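Local atomic coordinates of aldose 1-epimerase (Caenorhabditis elegans, PDB entry 1LUR), a protein that probably catalyses the interconversion of the alpha and beta anomers of aldose sugars, as galactose mutarotases of the aldose 1-epimerase family do. Residues Ala35-Pro40 against Tyr333-Val338; Gln47-Gly52 against Trp175-Ser180; Asn105-Arg110 against Phe124-Asn129; Pro136-Ile141 against Thr160-Gly165. One frame throughout, in Å; residues are numbered along the deposited sequence.

Contact 1 of 4, residues Ala35-Pro40 against Tyr333-Val338; sequences AKLTFP and YTFSHV
Phe-39 and Phe-335 meet between two stacked sheets, with the stem of one under the ring of the other. Phe-335 CB stands over the centre of the Phe-39 ring, 3.7 Å from its centroid and 9° off the normal, a CH-pi contact in which all six ring carbons share. The rings themselves are turned obliquely. CG of Phe-39 is anti to the backbone N (chi1 -167°), which sends CG toward the opposing strand. Next along, Leu-37 and Phe-335 reach toward each other tip to tip, and Leu-37 CD2 lies over the face of the Phe-335 ring, 4.0 Å from its centroid and offset toward the rim. His-337 completes an aromatic cluster: its CE1 comes within 3.5 Å of Phe-39 CE2, the two planes nearly parallel but slid apart. The same imidazole supplies the polar end of the contact, since His-337 NE2 donates to Pro-40 O at 2.8 Å, a bent bond that reaches the carbonyl from outside its plane.

Farther out, the strands run 28° apart in direction, their axes 8.5 Å from each other, as layers of a beta-sandwich do; strand 33-40 belongs to a four-stranded sheet and strand 327-337 to the large nine-stranded one. Leu-49 and Leu-153 pack beside Leu-37 and Phe-335. The two layers are thus held by apolar contact inside, while toward the chain end one hydrogen bond ties the His-337 ring to the last carbonyl of the opposing strand.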
loop_
_atom_site.group_PDB
_atom_site.type_symbol
_atom_site.label_atom_id
_atom_site.label_comp_id
_atom_site.label_asym_id
_atom_site.label_seq_id
_atom_site.Cartn_x
_atom_site.Cartn_y
_atom_site.Cartn_z
ATOM N N ALA A 35 -10.705 -4.461 -2.792
ATOM C CA ALA A 35 -11.074 -5.870 -2.655
ATOM C C ALA A 35 -10.656 -6.775 -3.812
ATOM O O ALA A 35 -10.107 -7.856 -3.594
ATOM C CB ALA A 35 -12.577 -5.983 -2.439
ATOM N N LYS A 36 -10.934 -6.349 -5.039
ATOM C CA LYS A 36 -10.577 -7.141 -6.211
ATOM C C LYS A 36 -10.143 -6.235 -7.345
ATOM O O LYS A 36 -10.440 -5.041 -7.349
ATOM C CB LYS A 36 -11.777 -7.944 -6.715
ATOM C CG LYS A 36 -12.576 -8.702 -5.677
ATOM C CD LYS A 36 -13.894 -9.184 -6.291
ATOM C CE LYS A 36 -13.658 -9.926 -7.607
ATOM N NZ LYS A 36 -14.929 -10.346 -8.260
ATOM N N LEU A 37 -9.458 -6.832 -8.316
ATOM C CA LEU A 37 -8.964 -6.131 -9.497
ATOM C C LEU A 37 -8.764 -7.189 -10.584
ATOM O O LEU A 37 -7.753 -7.895 -10.606
ATOM C CB LEU A 37 -7.646 -5.413 -9.203
ATOM C CG LEU A 37 -7.220 -4.385 -10.258
ATOM C CD1 LEU A 37 -6.180 -3.473 -9.672
ATOM C CD2 LEU A 37 -6.686 -5.075 -11.495
ATOM N N THR A 38 -9.740 -7.298 -11.480
ATOM C CA THR A 38 -9.681 -8.270 -12.563
ATOM C C THR A 38 -9.177 -7.669 -13.870
ATOM O O THR A 38 -9.508 -6.535 -14.214
ATOM C CB THR A 38 -11.069 -8.890 -12.801
ATOM O OG1 THR A 38 -12.002 -7.855 -13.133
ATOM C CG2 THR A 38 -11.551 -9.596 -11.549
ATOM N N PHE A 39 -8.381 -8.448 -14.598
ATOM C CA PHE A 39 -7.816 -8.014 -15.872
ATOM C C PHE A 39 -7.488 -9.255 -16.702
ATOM O O PHE A 39 -6.859 -10.188 -16.210
ATOM C CB PHE A 39 -6.542 -7.209 -15.623
ATOM C CG PHE A 39 -6.049 -6.453 -16.823
ATOM C CD1 PHE A 39 -6.777 -5.383 -17.331
ATOM C CD2 PHE A 39 -4.839 -6.786 -17.423
ATOM C CE1 PHE A 39 -6.305 -4.648 -18.418
ATOM C CE2 PHE A 39 -4.355 -6.059 -18.512
ATOM C CZ PHE A 39 -5.090 -4.988 -19.009
ATOM N N PRO A 40 -7.902 -9.277 -17.977
ATOM C CA PRO A 40 -7.622 -10.442 -18.824
ATOM C C PRO A 40 -6.134 -10.692 -19.067
ATOM O O PRO A 40 -5.365 -9.757 -19.280
ATOM C CB PRO A 40 -8.377 -10.117 -20.108
ATOM C CG PRO A 40 -8.288 -8.618 -20.174
ATOM C CD PRO A 40 -8.574 -8.213 -18.744
ATOM N N TYR A 333 -1.546 2.888 -11.329
ATOM C CA TYR A 333 -1.226 1.518 -11.709
ATOM C C TYR A 333 -1.682 1.320 -13.150
ATOM O O TYR A 333 -2.858 1.522 -13.463
ATOM C CB TYR A 333 -1.973 0.494 -10.845
ATOM C CG TYR A 333 -1.732 0.584 -9.361
ATOM C CD1 TYR A 333 -2.285 1.616 -8.608
ATOM C CD2 TYR A 333 -0.976 -0.386 -8.699
ATOM C CE1 TYR A 333 -2.098 1.678 -7.234
ATOM C CE2 TYR A 333 -0.782 -0.331 -7.325
ATOM C CZ TYR A 333 -1.343 0.700 -6.600
ATOM O OH TYR A 333 -1.158 0.761 -5.237
ATOM N N THR A 334 -0.761 0.934 -14.023
ATOM C CA THR A 334 -1.108 0.711 -15.423
ATOM C C THR A 334 -0.993 -0.778 -15.699
ATOM O O THR A 334 0.047 -1.381 -15.441
ATOM C CB THR A 334 -0.161 1.457 -16.383
ATOM O OG1 THR A 334 -0.259 2.867 -16.158
ATOM C CG2 THR A 334 -0.537 1.161 -17.831
ATOM N N PHE A 335 -2.067 -1.366 -16.217
ATOM C CA PHE A 335 -2.082 -2.786 -16.527
ATOM C C PHE A 335 -1.945 -2.996 -18.029
ATOM O O PHE A 335 -2.593 -2.313 -18.823
ATOM C CB PHE A 335 -3.374 -3.419 -16.012
ATOM C CG PHE A 335 -3.594 -3.212 -14.541
ATOM C CD1 PHE A 335 -4.305 -2.108 -14.076
ATOM C CD2 PHE A 335 -3.039 -4.091 -13.615
ATOM C CE1 PHE A 335 -4.458 -1.880 -12.713
ATOM C CE2 PHE A 335 -3.185 -3.872 -12.244
ATOM C CZ PHE A 335 -3.896 -2.763 -11.795
ATOM N N SER A 336 -1.086 -3.936 -18.409
ATOM C CA SER A 336 -0.852 -4.240 -19.815
ATOM C C SER A 336 -0.366 -5.673 -19.977
ATOM O O SER A 336 -0.495 -6.493 -19.065
ATOM C CB SER A 336 0.203 -3.292 -20.378
ATOM O OG SER A 336 1.451 -3.500 -19.732
ATOM N N HIS A 337 0.192 -5.972 -21.146
ATOM C CA HIS A 337 0.700 -7.307 -21.419
ATOM C C HIS A 337 2.139 -7.250 -21.916
ATOM O O HIS A 337 2.531 -6.323 -22.627
ATOM C CB HIS A 337 -0.179 -8.019 -22.448
ATOM C CG HIS A 337 -1.591 -8.229 -21.996
ATOM N ND1 HIS A 337 -2.546 -7.239 -22.052
ATOM C CD2 HIS A 337 -2.204 -9.313 -21.464
ATOM C CE1 HIS A 337 -3.689 -7.703 -21.575
ATOM N NE2 HIS A 337 -3.508 -8.959 -21.212
ATOM N N VAL A 338 2.926 -8.242 -21.524
ATOM C CA VAL A 338 4.322 -8.313 -21.926
ATOM C C VAL A 338 4.423 -8.965 -23.308
ATOM O O VAL A 338 4.423 -10.191 -23.431
ATOM C CB VAL A 338 5.146 -9.125 -20.894
ATOM C CG1 VAL A 338 4.461 -10.455 -20.608
ATOM C CG2 VAL A 338 6.553 -9.354 -21.409
#

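Contact 2 of 4, residues Gln47-Gly52 against Trp175-Ser180; sequences QDLVLG and WNLDGS
Val-50 and Trp-175 sit across a single beta bridge, CA to CA 4.6 Å, sealed beside it by a nearly straight bond of 2.9 Å from Asn-176 N to Leu-49 O. The bridge joins the chain leaving strand 46-48 to the end of strand 170-175, and Asx motifs shape both pieces: Asp-48 OD1 accepts from Val-50 N, and Asn-176 OD1 from Gly-179 N.

The side chains of the bridged pair lie side by side, pointing the same way. CG1 of Val-50 is anti to the carbonyl carbon (chi1 -56°) and sits over the face of the indole, 3.4 Å from the centroid of the six-membered ring, a tight CH-pi contact. Leu-49 CB touches the rim of the same ring at Trp-175 CE3, 3.8 Å away. Beyond it Leu-49 and Leu-177 cross obliquely, CD2 against CD2 at 3.7 Å. Strand 33-40 adds Leu-37, which packs on both Leu-49 and Trp-175. Near the surface, Gln-47 CG, anti to the backbone N, comes within 3.5 Å of Leu-177 O.

The Asn-176 amide uses both ends: besides the bond to OD1, its ND2 donates to Ser-180 O at 3.1 Å and to Lys-298 O. One more Asx turn closes the segment: Asp-178, whose OD2 bonds Ser-260, receives Ser-180 N nearly along the C-O axis of OD1, at 2.7 Å.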
loop_
_atom_site.group_PDB
_atom_site.type_symbol
_atom_site.label_atom_id
_atom_site.label_comp_id
_atom_site.label_asym_id
_atom_site.label_seq_id
_atom_site.Cartn_x
_atom_site.Cartn_y
_atom_site.Cartn_z
ATOM N N GLN A 47 -8.196 -12.450 -14.680
ATOM C CA GLN A 47 -7.422 -12.839 -13.516
ATOM C C GLN A 47 -7.532 -11.754 -12.457
ATOM O O GLN A 47 -7.418 -10.563 -12.765
ATOM C CB GLN A 47 -5.955 -13.031 -13.888
ATOM C CG GLN A 47 -5.102 -13.483 -12.721
ATOM C CD GLN A 47 -5.535 -14.833 -12.190
ATOM O OE1 GLN A 47 -5.406 -15.848 -12.876
ATOM N NE2 GLN A 47 -6.060 -14.854 -10.968
ATOM N N ASP A 48 -7.780 -12.168 -11.220
ATOM C CA ASP A 48 -7.896 -11.221 -10.119
ATOM C C ASP A 48 -6.443 -11.029 -9.705
ATOM O O ASP A 48 -5.788 -11.976 -9.267
ATOM C CB ASP A 48 -8.700 -11.824 -8.968
ATOM C CG ASP A 48 -9.149 -10.777 -7.960
ATOM O OD1 ASP A 48 -8.358 -9.849 -7.671
ATOM O OD2 ASP A 48 -10.287 -10.887 -7.454
ATOM N N LEU A 49 -5.943 -9.809 -9.848
ATOM C CA LEU A 49 -4.566 -9.499 -9.503
ATOM C C LEU A 49 -4.240 -9.248 -8.030
ATOM O O LEU A 49 -3.069 -9.171 -7.669
ATOM C CB LEU A 49 -4.102 -8.308 -10.343
ATOM C CG LEU A 49 -4.368 -8.437 -11.848
ATOM C CD1 LEU A 49 -3.924 -7.165 -12.552
ATOM C CD2 LEU A 49 -3.625 -9.648 -12.406
ATOM N N VAL A 50 -5.254 -9.124 -7.180
ATOM C CA VAL A 50 -4.997 -8.884 -5.760
ATOM C C VAL A 50 -5.644 -9.929 -4.853
ATOM O O VAL A 50 -6.720 -10.457 -5.153
ATOM C CB VAL A 50 -5.502 -7.487 -5.317
ATOM C CG1 VAL A 50 -4.865 -6.412 -6.180
ATOM C CG2 VAL A 50 -7.019 -7.419 -5.404
ATOM N N LEU A 51 -4.979 -10.228 -3.742
ATOM C CA LEU A 51 -5.503 -11.208 -2.797
ATOM C C LEU A 51 -6.722 -10.597 -2.131
ATOM O O LEU A 51 -7.021 -9.420 -2.337
ATOM C CB LEU A 51 -4.445 -11.559 -1.749
ATOM C CG LEU A 51 -3.140 -12.117 -2.322
ATOM C CD1 LEU A 51 -2.184 -12.464 -1.191
ATOM C CD2 LEU A 51 -3.435 -13.349 -3.171
ATOM N N GLY A 52 -7.431 -11.393 -1.340
ATOM C CA GLY A 52 -8.609 -10.883 -0.670
ATOM C C GLY A 52 -9.493 -11.961 -0.073
ATOM O O GLY A 52 -9.027 -13.051 0.264
ATOM N N TRP A 175 -0.278 -8.130 -4.389
ATOM C CA TRP A 175 -0.384 -8.518 -5.791
ATOM C C TRP A 175 0.174 -9.877 -6.203
ATOM O O TRP A 175 1.231 -10.305 -5.747
ATOM C CB TRP A 175 0.252 -7.439 -6.669
ATOM C CG TRP A 175 -0.297 -6.071 -6.433
ATOM C CD1 TRP A 175 0.117 -5.172 -5.491
ATOM C CD2 TRP A 175 -1.383 -5.448 -7.132
ATOM N NE1 TRP A 175 -0.641 -4.028 -5.561
ATOM C CE2 TRP A 175 -1.570 -4.170 -6.559
ATOM C CE3 TRP A 175 -2.219 -5.845 -8.185
ATOM C CZ2 TRP A 175 -2.558 -3.284 -7.005
ATOM C CZ3 TRP A 175 -3.200 -4.964 -8.628
ATOM C CH2 TRP A 175 -3.359 -3.700 -8.037
ATOM N N ASN A 176 -0.569 -10.533 -7.089
ATOM C CA ASN A 176 -0.244 -11.845 -7.641
ATOM C C ASN A 176 -0.951 -11.791 -8.991
ATOM O O ASN A 176 -2.179 -11.802 -9.059
ATOM C CB ASN A 176 -0.826 -12.968 -6.778
ATOM C CG ASN A 176 -0.521 -14.344 -7.336
ATOM O OD1 ASN A 176 -0.888 -14.661 -8.469
ATOM N ND2 ASN A 176 0.158 -15.168 -6.547
ATOM N N LEU A 177 -0.169 -11.725 -10.062
ATOM C CA LEU A 177 -0.708 -11.647 -11.414
ATOM C C LEU A 177 -1.098 -12.921 -12.168
ATOM O O LEU A 177 -1.719 -12.828 -13.226
ATOM C CB LEU A 177 0.270 -10.844 -12.277
ATOM C CG LEU A 177 0.873 -9.604 -11.601
ATOM C CD1 LEU A 177 1.819 -8.896 -12.565
ATOM C CD2 LEU A 177 -0.240 -8.666 -11.158
ATOM N N ASP A 178 -0.762 -14.102 -11.653
ATOM C CA ASP A 178 -1.125 -15.328 -12.373
ATOM C C ASP A 178 -1.751 -16.452 -11.556
ATOM O O ASP A 178 -2.060 -17.517 -12.097
ATOM C CB ASP A 178 0.095 -15.880 -13.116
ATOM C CG ASP A 178 1.263 -16.160 -12.194
ATOM O OD1 ASP A 178 1.038 -16.718 -11.101
ATOM O OD2 ASP A 178 2.409 -15.833 -12.563
ATOM N N GLY A 179 -1.931 -16.229 -10.261
ATOM C CA GLY A 179 -2.525 -17.254 -9.426
ATOM C C GLY A 179 -1.558 -18.286 -8.881
ATOM O O GLY A 179 -1.970 -19.183 -8.145
ATOM N N SER A 180 -0.281 -18.175 -9.231
ATOM C CA SER A 180 0.716 -19.128 -8.747
ATOM C C SER A 180 0.707 -19.175 -7.222
ATOM O O SER A 180 0.294 -18.219 -6.567
ATOM C CB SER A 180 2.118 -18.739 -9.231
ATOM O OG SER A 180 2.255 -18.918 -10.632
#

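Contact 3 of 4, residues Asn105-Arg110 against Phe124-Asn129; sequences NGLGYR and FSVRAN
Arg-110 sets out toward Val-126 and Arg-127 with CG anti to the carbonyl carbon (chi1 -60°), and a single bend at chi3 (57°) turns NE out of the line of an otherwise extended chain. The guanidinium turns its edge, with NH1 and NH2, to strand 121-129. Val-126 CG2 stands over the centre of one of its faces, 4.0 Å above the plane. At the rim, Arg-110 NH1 gives Arg-127 O a short but strongly bent, and so weak, hydrogen bond of 2.7 Å, and Arg-110 NH2 lies 3.0 Å from the same oxygen. The Ala-128 methyl fits against the same edge, its CB 3.4 Å from Arg-110 NH1. With a carbonyl at its edge and Val-126 CG2 over a face, the planar group is probably limited in how far it can turn.

Leu-107 fills the neighbouring place. Its CD2 wedges between Ala-128 CB at 3.9 Å and Val-126 CG1 at 4.0 Å, so the two branches of Val-126 serve different partners. The short 3-10 turn presents both side chains: Arg-110 N bonds back to Leu-107 O, which also receives Trp-112 NE1.

An alanine in place of Arg-110 would probably leave Arg-127 O without its cationic partner and open a gap above Val-126 CG2. Asp-132 lies within a long, weak ion-pair distance of the guanidinium. Since Ser-125 pairs with Glu-113, the first residue of strand 113-118, Arg-110 probably offers N-H groups to Arg-127 O near the end of that neighbour, though the one bond made is weak.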
loop_
_atom_site.group_PDB
_atom_site.type_symbol
_atom_site.label_atom_id
_atom_site.label_comp_id
_atom_site.label_asym_id
_atom_site.label_seq_id
_atom_site.Cartn_x
_atom_site.Cartn_y
_atom_site.Cartn_z
ATOM N N ASN A 105 -7.150 0.928 15.791
ATOM C CA ASN A 105 -8.235 1.756 15.285
ATOM C C ASN A 105 -7.719 2.688 14.181
ATOM O O ASN A 105 -8.199 3.809 14.024
ATOM C CB ASN A 105 -8.892 2.570 16.406
ATOM C CG ASN A 105 -10.285 3.059 16.025
ATOM O OD1 ASN A 105 -11.076 2.309 15.460
ATOM N ND2 ASN A 105 -10.592 4.314 16.343
ATOM N N GLY A 106 -6.727 2.210 13.430
ATOM C CA GLY A 106 -6.166 2.997 12.344
ATOM C C GLY A 106 -7.196 3.080 11.225
ATOM O O GLY A 106 -8.237 2.411 11.283
ATOM N N LEU A 107 -6.914 3.886 10.205
ATOM C CA LEU A 107 -7.832 4.050 9.082
ATOM C C LEU A 107 -8.207 2.743 8.390
ATOM O O LEU A 107 -9.330 2.590 7.918
ATOM C CB LEU A 107 -7.237 5.027 8.054
ATOM C CG LEU A 107 -6.805 6.399 8.586
ATOM C CD1 LEU A 107 -6.364 7.277 7.419
ATOM C CD2 LEU A 107 -7.958 7.070 9.343
ATOM N N GLY A 108 -7.273 1.802 8.334
ATOM C CA GLY A 108 -7.555 0.532 7.690
ATOM C C GLY A 108 -8.609 -0.288 8.419
ATOM O O GLY A 108 -9.207 -1.195 7.833
ATOM N N TYR A 109 -8.847 0.031 9.690
ATOM C CA TYR A 109 -9.838 -0.699 10.483
ATOM C C TYR A 109 -11.113 0.081 10.734
ATOM O O TYR A 109 -11.886 -0.266 11.626
ATOM C CB TYR A 109 -9.243 -1.114 11.833
ATOM C CG TYR A 109 -8.144 -2.132 11.713
ATOM C CD1 TYR A 109 -8.407 -3.410 11.227
ATOM C CD2 TYR A 109 -6.830 -1.810 12.044
ATOM C CE1 TYR A 109 -7.386 -4.342 11.069
ATOM C CE2 TYR A 109 -5.805 -2.734 11.890
ATOM C CZ TYR A 109 -6.091 -3.998 11.398
ATOM O OH TYR A 109 -5.078 -4.913 11.218
ATOM N N ARG A 110 -11.344 1.129 9.954
ATOM C CA ARG A 110 -12.548 1.921 10.147
ATOM C C ARG A 110 -13.446 1.962 8.918
ATOM O O ARG A 110 -12.994 1.746 7.798
ATOM C CB ARG A 110 -12.163 3.330 10.584
ATOM C CG ARG A 110 -11.384 3.329 11.897
ATOM C CD ARG A 110 -11.046 4.724 12.322
ATOM N NE ARG A 110 -12.255 5.525 12.455
ATOM C CZ ARG A 110 -12.261 6.843 12.594
ATOM N NH1 ARG A 110 -11.114 7.511 12.622
ATOM N NH2 ARG A 110 -13.414 7.493 12.696
ATOM N N PHE A 124 -13.991 7.769 -0.954
ATOM C CA PHE A 124 -14.312 7.477 0.439
ATOM C C PHE A 124 -13.743 8.590 1.301
ATOM O O PHE A 124 -12.737 9.200 0.950
ATOM C CB PHE A 124 -13.667 6.167 0.895
ATOM C CG PHE A 124 -14.079 4.966 0.100
ATOM C CD1 PHE A 124 -13.204 4.387 -0.811
ATOM C CD2 PHE A 124 -15.334 4.390 0.282
ATOM C CE1 PHE A 124 -13.569 3.249 -1.530
ATOM C CE2 PHE A 124 -15.712 3.254 -0.430
ATOM C CZ PHE A 124 -14.825 2.682 -1.339
ATOM N N SER A 125 -14.384 8.854 2.433
ATOM C CA SER A 125 -13.902 9.899 3.319
ATOM C C SER A 125 -14.024 9.410 4.754
ATOM O O SER A 125 -14.859 8.563 5.056
ATOM C CB SER A 125 -14.707 11.183 3.132
ATOM O OG SER A 125 -14.134 12.244 3.885
ATOM N N VAL A 126 -13.168 9.927 5.628
ATOM C CA VAL A 126 -13.183 9.541 7.032
ATOM C C VAL A 126 -12.411 10.565 7.851
ATOM O O VAL A 126 -11.512 11.235 7.339
ATOM C CB VAL A 126 -12.547 8.146 7.239
ATOM C CG1 VAL A 126 -11.037 8.217 7.041
ATOM C CG2 VAL A 126 -12.890 7.619 8.627
ATOM N N ARG A 127 -12.773 10.695 9.121
ATOM C CA ARG A 127 -12.108 11.637 10.003
ATOM C C ARG A 127 -11.425 10.866 11.114
ATOM O O ARG A 127 -11.901 9.811 11.532
ATOM C CB ARG A 127 -13.117 12.610 10.619
ATOM C CG ARG A 127 -13.753 13.564 9.639
ATOM C CD ARG A 127 -14.871 14.349 10.321
ATOM N NE ARG A 127 -15.420 15.382 9.454
ATOM C CZ ARG A 127 -14.800 16.518 9.160
ATOM N NH1 ARG A 127 -13.601 16.780 9.671
ATOM N NH2 ARG A 127 -15.377 17.389 8.343
ATOM N N ALA A 128 -10.313 11.403 11.597
ATOM C CA ALA A 128 -9.564 10.763 12.666
ATOM C C ALA A 128 -8.826 11.814 13.491
ATOM O O ALA A 128 -8.266 12.761 12.943
ATOM C CB ALA A 128 -8.568 9.762 12.076
ATOM N N ASN A 129 -8.847 11.647 14.810
ATOM C CA ASN A 129 -8.179 12.565 15.720
ATOM C C ASN A 129 -7.450 11.761 16.789
ATOM O O ASN A 129 -7.564 10.535 16.836
ATOM C CB ASN A 129 -9.179 13.524 16.385
ATOM C CG ASN A 129 -10.267 12.802 17.152
ATOM O OD1 ASN A 129 -10.075 11.685 17.629
ATOM N ND2 ASN A 129 -11.425 13.454 17.290
#

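Contact 4 of 4, residues Pro136-Ile141 against Thr160-Gly165; sequences PGDAKI and TCDTPG
The carboxylate of Asp-138 is the flat group that meets the turn 160-165, gripped at its edge and from above its plane. Asp-162 N comes to the syn lone pair of Asp-138 OD1 in a nearly straight bond of 2.8 Å. Thr-163 N reaches the same oxygen at 3.1 Å, but from 35° out of the carboxylate plane. The Thr-163 hydroxyl donates to the other oxygen, OG1 to Asp-138 OD2 at 2.9 Å, again from above the plane. Chi1 of 55° sets Asp-138 CG between the backbone N and the carbonyl carbon, from where its oxygens meet the turn. A water bridges Asp-138 OD1, weakly, to Asp-162 OD2; the three protein donors would probably offset the repulsion between these two acids. An alanine at Asp-138 would probably leave the two N-H groups and the Thr-163 hydroxyl without their carboxylate acceptors and hold the turn less firmly.

On one flank, Lys-140 and Thr-160 form an antiparallel hydrogen-bonded pair, with Lys-140 N to Thr-160 O at 2.8 Å and Thr-160 N to Lys-140 O at 3.1 Å. On the other, backbones press together where only glycine fits: Gly-137 CA is 3.3 Å from Pro-164 O, and a CB on Gly-137 or Gly-165 would clash.

Strand 138-147 lies between strands 121-129 and 152-160 in the nine-stranded sheet. The turn follows strand 152-160 and packs through Cys-161 on Leu-321 of strand 320-321, while Pro-136 and Pro-164 both touch Phe-84 of strand 81-84.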
loop_
_atom_site.group_PDB
_atom_site.type_symbol
_atom_site.label_atom_id
_atom_site.label_comp_id
_atom_site.label_asym_id
_atom_site.label_seq_id
_atom_site.Cartn_x
_atom_site.Cartn_y
_atom_site.Cartn_z
ATOM N N PRO A 136 -1.051 12.492 17.049
ATOM C CA PRO A 136 -1.352 13.923 17.187
ATOM C C PRO A 136 -2.355 14.520 16.213
ATOM O O PRO A 136 -2.507 14.043 15.090
ATOM C CB PRO A 136 0.023 14.580 17.069
ATOM C CG PRO A 136 0.760 13.647 16.141
ATOM C CD PRO A 136 0.356 12.279 16.662
ATOM N N GLY A 137 -3.051 15.556 16.679
ATOM C CA GLY A 137 -4.041 16.249 15.872
ATOM C C GLY A 137 -5.174 15.457 15.256
ATOM O O GLY A 137 -5.576 14.413 15.757
ATOM N N ASP A 138 -5.698 15.977 14.151
ATOM C CA ASP A 138 -6.798 15.324 13.455
ATOM C C ASP A 138 -6.621 15.443 11.948
ATOM O O ASP A 138 -5.633 15.999 11.468
ATOM C CB ASP A 138 -8.123 15.969 13.863
ATOM C CG ASP A 138 -8.127 17.470 13.639
ATOM O OD1 ASP A 138 -7.683 17.908 12.557
ATOM O OD2 ASP A 138 -8.579 18.214 14.534
ATOM N N ALA A 139 -7.589 14.919 11.207
ATOM C CA ALA A 139 -7.527 14.978 9.759
ATOM C C ALA A 139 -8.783 14.428 9.122
ATOM O O ALA A 139 -9.426 13.521 9.655
ATOM C CB ALA A 139 -6.318 14.199 9.252
ATOM N N LYS A 140 -9.138 15.011 7.986
ATOM C CA LYS A 140 -10.304 14.595 7.231
ATOM C C LYS A 140 -9.614 13.995 6.013
ATOM O O LYS A 140 -8.961 14.711 5.257
ATOM C CB LYS A 140 -11.162 15.794 6.823
ATOM C CG LYS A 140 -12.374 15.385 5.997
ATOM C CD LYS A 140 -13.194 16.580 5.552
ATOM C CE LYS A 140 -14.271 16.143 4.569
ATOM N NZ LYS A 140 -13.680 15.522 3.351
ATOM N N ILE A 141 -9.734 12.684 5.850
ATOM C CA ILE A 141 -9.105 12.002 4.734
ATOM C C ILE A 141 -10.076 11.522 3.669
ATOM O O ILE A 141 -11.120 10.948 3.979
ATOM C CB ILE A 141 -8.284 10.775 5.227
ATOM C CG1 ILE A 141 -7.244 11.214 6.260
ATOM C CG2 ILE A 141 -7.552 10.120 4.068
ATOM C CD1 ILE A 141 -7.682 11.019 7.692
ATOM N N THR A 160 -6.963 17.094 4.879
ATOM C CA THR A 160 -6.847 18.417 5.478
ATOM C C THR A 160 -6.996 18.200 6.982
ATOM O O THR A 160 -7.382 17.109 7.422
ATOM C CB THR A 160 -7.953 19.372 4.987
ATOM O OG1 THR A 160 -9.235 18.790 5.233
ATOM C CG2 THR A 160 -7.801 19.636 3.502
ATOM N N CYS A 161 -6.688 19.221 7.774
ATOM C CA CYS A 161 -6.804 19.098 9.226
ATOM C C CYS A 161 -7.145 20.429 9.888
ATOM O O CYS A 161 -6.985 21.499 9.294
ATOM C CB CYS A 161 -5.495 18.585 9.826
ATOM S SG CYS A 161 -4.157 19.806 9.746
ATOM N N ASP A 162 -7.610 20.343 11.128
ATOM C CA ASP A 162 -7.975 21.519 11.908
ATOM C C ASP A 162 -6.902 21.677 12.969
ATOM O O ASP A 162 -6.660 22.769 13.475
ATOM C CB ASP A 162 -9.332 21.318 12.584
ATOM C CG ASP A 162 -10.475 21.272 11.594
ATOM O OD1 ASP A 162 -10.597 22.218 10.796
ATOM O OD2 ASP A 162 -11.253 20.296 11.617
ATOM N N THR A 163 -6.261 20.560 13.294
ATOM C CA THR A 163 -5.204 20.520 14.295
ATOM C C THR A 163 -3.979 19.831 13.684
ATOM O O THR A 163 -4.113 18.808 13.010
ATOM C CB THR A 163 -5.675 19.732 15.528
ATOM O OG1 THR A 163 -6.972 20.203 15.916
ATOM C CG2 THR A 163 -4.709 19.919 16.691
ATOM N N PRO A 164 -2.775 20.388 13.914
ATOM C CA PRO A 164 -1.499 19.869 13.406
ATOM C C PRO A 164 -1.227 18.434 13.837
ATOM O O PRO A 164 -1.447 18.075 14.989
ATOM C CB PRO A 164 -0.463 20.819 14.003
ATOM C CG PRO A 164 -1.227 22.060 14.290
ATOM C CD PRO A 164 -2.547 21.554 14.783
ATOM N N GLY A 165 -0.725 17.623 12.914
ATOM C CA GLY A 165 -0.436 16.241 13.242
ATOM C C GLY A 165 0.415 15.586 12.172
ATOM O O GLY A 165 1.074 16.268 11.390
HETATM O O HOH W 1 -10.073 17.758 10.268
#

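In the fold
The four contacts fall into two pairs on one beta-rich domain. Contacts 1 and 2 touch because they lie on neighbouring strands, 33-40 and 46-48, joined by backbone bonding of Phe-39 with Gln-47; contacts 3 and 4 touch through the neighbouring strands 121-129 and 138-147. About 34 Å separates the centres of contacts 1 and 4, yet contacts 1, 3 and 4 all reach the nine-stranded sheet. Contacts 2 and 3 are the more buried: one joins a backbone bridge to a valine on an indole, the other sets an arginine and a leucine against a strand. Of the partly buried pair, contact 1 packs sheet on sheet through aromatic rings, and contact 4 relies on a carboxylate and backbone pairing.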